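Local structure of diheme cytochrome C NAPB (Haemophilus influenzae, 1JNI) at residues A[72-76]-A[77-81]. The protein is the diheme cytochrome c subunit of the periplasmic nitrate reductase and probably passes electrons through its two stacked hemes to the catalytic subunit. Numbering follows the deposited sequence.
Sequences TRISP and THFMD. With HEC (heme c), chain B.
Ile74 packs against both His78 and Phe79, four and five residues further along the chain, round a beta turn beside one heme c. From its CB, which faces the His78 ring at CG, two branches diverge. CG2 lies over one face of the imidazole, 4.2 Å from the ring centroid in a CH-pi contact, and also meets the porphyrin, 3.3 Å from HEC CHB. CG1, placed between the backbone N and the carbonyl carbon (chi1 51°), heads the other way, to Phe79 CE1; beyond it CD1 touches Phe79 CE1 at 3.5 Å, the two side chains crossing at about a right angle. A beta-branched residue suits this place because its two arms reach two rings at once.

His78 supplies an axial ligand, its NE2 2.0 Å from the heme iron (HEC FE), and His101 supplies the other. The backbone N of His78 donates to Ser75 O (2.9 Å), while Pro76 O takes both Phe79 N and Met80 N, continuing the turn. Proline suits its second position: the ring holds phi near the -52° needed, and the missing N-H costs nothing there.

Small hydroxyl side chains suit the heme propionates: Ser75 N donates firmly to HEC O2A at 2.9 Å, and Ser75 OG and Thr77 OG1 lie by the carboxylates, though their 2.5 Å separation is doubtful. Thr77 OG1 also receives a weak bond from His78 ND1, which probably helps fix the ring's rotation.

The turn belongs to the loop after helix 66-69, tied back by backbone hydrogen bonds of Ile74 to His61, at the end of helix 58-61, and of His78 to Arg94.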
loop_
_atom_site.group_PDB
_atom_site.type_symbol
_atom_site.label_atom_id
_atom_site.label_comp_id
_atom_site.label_asym_id
_atom_site.label_seq_id
_atom_site.Cartn_x
_atom_site.Cartn_y
_atom_site.Cartn_z
ATOM N N THR A 72 1.410 -8.995 1.892
ATOM C CA THR A 72 2.735 -8.478 2.250
ATOM C C THR A 72 2.619 -7.067 2.774
ATOM O O THR A 72 1.933 -6.230 2.152
ATOM C CB THR A 72 3.669 -8.520 1.032
ATOM O OG1 THR A 72 3.846 -9.907 0.708
ATOM C CG2 THR A 72 5.029 -7.930 1.285
ATOM N N ARG A 73 3.283 -6.831 3.897
ATOM C CA ARG A 73 3.229 -5.514 4.477
ATOM C C ARG A 73 3.908 -4.462 3.612
ATOM O O ARG A 73 4.980 -4.779 3.058
ATOM C CB ARG A 73 3.943 -5.627 5.834
ATOM C CG ARG A 73 3.989 -4.475 6.739
ATOM C CD ARG A 73 4.685 -4.845 8.038
ATOM N NE ARG A 73 3.947 -5.842 8.810
ATOM C CZ ARG A 73 4.209 -6.219 10.054
ATOM N NH1 ARG A 73 5.223 -5.642 10.681
ATOM N NH2 ARG A 73 3.478 -7.142 10.658
ATOM N N ILE A 74 3.356 -3.248 3.540
ATOM C CA ILE A 74 4.134 -2.180 2.911
ATOM C C ILE A 74 5.376 -1.939 3.771
ATOM O O ILE A 74 5.319 -1.824 4.987
ATOM C CB ILE A 74 3.332 -0.881 2.659
ATOM C CG1 ILE A 74 2.583 -0.389 3.894
ATOM C CG2 ILE A 74 2.391 -1.020 1.442
ATOM C CD1 ILE A 74 2.182 1.088 3.816
ATOM N N SER A 75 6.525 -1.888 3.118
ATOM C CA SER A 75 7.828 -1.723 3.756
ATOM C C SER A 75 8.119 -0.303 4.223
ATOM O O SER A 75 7.411 0.622 3.782
ATOM C CB SER A 75 8.924 -2.103 2.747
ATOM O OG SER A 75 8.943 -1.231 1.623
ATOM N N PRO A 76 9.098 -0.120 5.082
ATOM C CA PRO A 76 9.485 1.262 5.472
ATOM C C PRO A 76 9.779 2.226 4.326
ATOM O O PRO A 76 9.673 3.439 4.516
ATOM C CB PRO A 76 10.705 1.053 6.365
ATOM C CG PRO A 76 10.506 -0.330 6.919
ATOM C CD PRO A 76 9.830 -1.143 5.826
ATOM N N THR A 77 10.110 1.761 3.112
ATOM C CA THR A 77 10.263 2.656 1.974
ATOM C C THR A 77 8.966 3.450 1.679
ATOM O O THR A 77 9.097 4.546 1.126
ATOM C CB THR A 77 10.633 1.942 0.674
ATOM O OG1 THR A 77 9.714 0.868 0.552
ATOM C CG2 THR A 77 11.995 1.250 0.687
ATOM N N HIS A 78 7.799 2.945 2.030
ATOM C CA HIS A 78 6.494 3.578 1.841
ATOM C C HIS A 78 6.140 4.611 2.942
ATOM O O HIS A 78 5.216 5.387 2.783
ATOM C CB HIS A 78 5.449 2.474 1.737
ATOM C CG HIS A 78 5.477 1.664 0.495
ATOM N ND1 HIS A 78 6.413 0.733 0.190
ATOM C CD2 HIS A 78 4.663 1.598 -0.593
ATOM C CE1 HIS A 78 6.213 0.148 -1.017
ATOM N NE2 HIS A 78 5.102 0.668 -1.511
ATOM N N PHE A 79 6.913 4.646 4.039
ATOM C CA PHE A 79 6.743 5.565 5.164
ATOM C C PHE A 79 7.837 6.617 5.330
ATOM O O PHE A 79 7.631 7.682 5.898
ATOM C CB PHE A 79 6.656 4.778 6.461
ATOM C CG PHE A 79 5.423 3.919 6.662
ATOM C CD1 PHE A 79 5.392 2.585 6.295
ATOM C CD2 PHE A 79 4.294 4.466 7.254
ATOM C CE1 PHE A 79 4.259 1.804 6.484
ATOM C CE2 PHE A 79 3.194 3.671 7.429
ATOM C CZ PHE A 79 3.142 2.344 7.079
ATOM N N MET A 80 9.062 6.334 4.857
ATOM C CA MET A 80 10.188 7.235 5.012
ATOM C C MET A 80 10.105 8.561 4.278
ATOM O O MET A 80 9.504 8.685 3.198
ATOM C CB MET A 80 11.491 6.593 4.512
ATOM C CG MET A 80 11.634 6.406 3.027
ATOM S SD MET A 80 13.070 5.324 2.681
ATOM C CE MET A 80 12.886 5.350 0.857
ATOM N N ASP A 81 10.729 9.551 4.923
ATOM C CA ASP A 81 10.869 10.839 4.237
ATOM C C ASP A 81 12.037 10.803 3.253
ATOM O O ASP A 81 12.656 9.764 3.075
ATOM C CB ASP A 81 11.012 11.986 5.229
ATOM C CG ASP A 81 12.291 12.130 5.980
ATOM O OD1 ASP A 81 13.263 11.407 5.677
ATOM O OD2 ASP A 81 12.351 12.981 6.890
HETATM FE FE HEC B . 4.335 0.051 -3.260
HETATM C CHA HEC B . 6.700 -2.405 -3.189
HETATM C CHB HEC B . 2.090 -1.999 -1.741
HETATM C CHC HEC B . 2.176 2.710 -2.847
HETATM C CHD HEC B . 6.339 1.975 -5.240
HETATM N NA HEC B . 4.355 -1.818 -2.658
HETATM C C1A HEC B . 5.456 -2.674 -2.635
HETATM C C2A HEC B . 5.119 -3.970 -2.017
HETATM C C3A HEC B . 3.799 -3.855 -1.659
HETATM C C4A HEC B . 3.361 -2.524 -2.064
HETATM C CMA HEC B . 2.926 -4.862 -0.911
HETATM C CAA HEC B . 6.097 -5.119 -1.702
HETATM C CBA HEC B . 6.712 -5.030 -0.277
HETATM C CGA HEC B . 7.495 -3.746 -0.192
HETATM O O1A HEC B . 8.615 -3.726 -0.751
HETATM O O2A HEC B . 7.047 -2.696 0.385
HETATM N NB HEC B . 2.536 0.292 -2.477
HETATM C C1B HEC B . 1.723 -0.685 -1.949
HETATM C C2B HEC B . 0.470 -0.115 -1.420
HETATM C C3B HEC B . 0.551 1.246 -1.616
HETATM C C4B HEC B . 1.845 1.471 -2.274
HETATM C CMB HEC B . -0.688 -0.941 -0.811
HETATM C CAB HEC B . -0.348 2.251 -1.160
HETATM C CBB HEC B . -0.636 2.318 0.308
HETATM N NC HEC B . 4.270 1.939 -3.939
HETATM C C1C HEC B . 3.307 2.899 -3.656
HETATM C C2C HEC B . 3.525 4.094 -4.452
HETATM C C3C HEC B . 4.648 3.877 -5.169
HETATM C C4C HEC B . 5.163 2.565 -4.774
HETATM C CMC HEC B . 2.562 5.300 -4.504
HETATM C CAC HEC B . 5.285 4.711 -6.131
HETATM C CBC HEC B . 5.845 5.993 -5.645
HETATM N ND HEC B . 6.128 -0.157 -4.068
HETATM C C1D HEC B . 6.850 0.754 -4.826
HETATM C C2D HEC B . 8.133 0.212 -5.167
HETATM C C3D HEC B . 8.236 -1.020 -4.600
HETATM C C4D HEC B . 6.969 -1.237 -3.925
HETATM C CMD HEC B . 9.198 0.865 -6.050
HETATM C CAD HEC B . 9.515 -1.880 -4.662
HETATM C CBD HEC B . 10.218 -2.121 -3.373
HETATM C CGD HEC B . 10.172 -1.053 -2.303
HETATM O O1D HEC B . 9.718 -1.387 -1.198
HETATM O O2D HEC B . 10.569 0.086 -2.542
#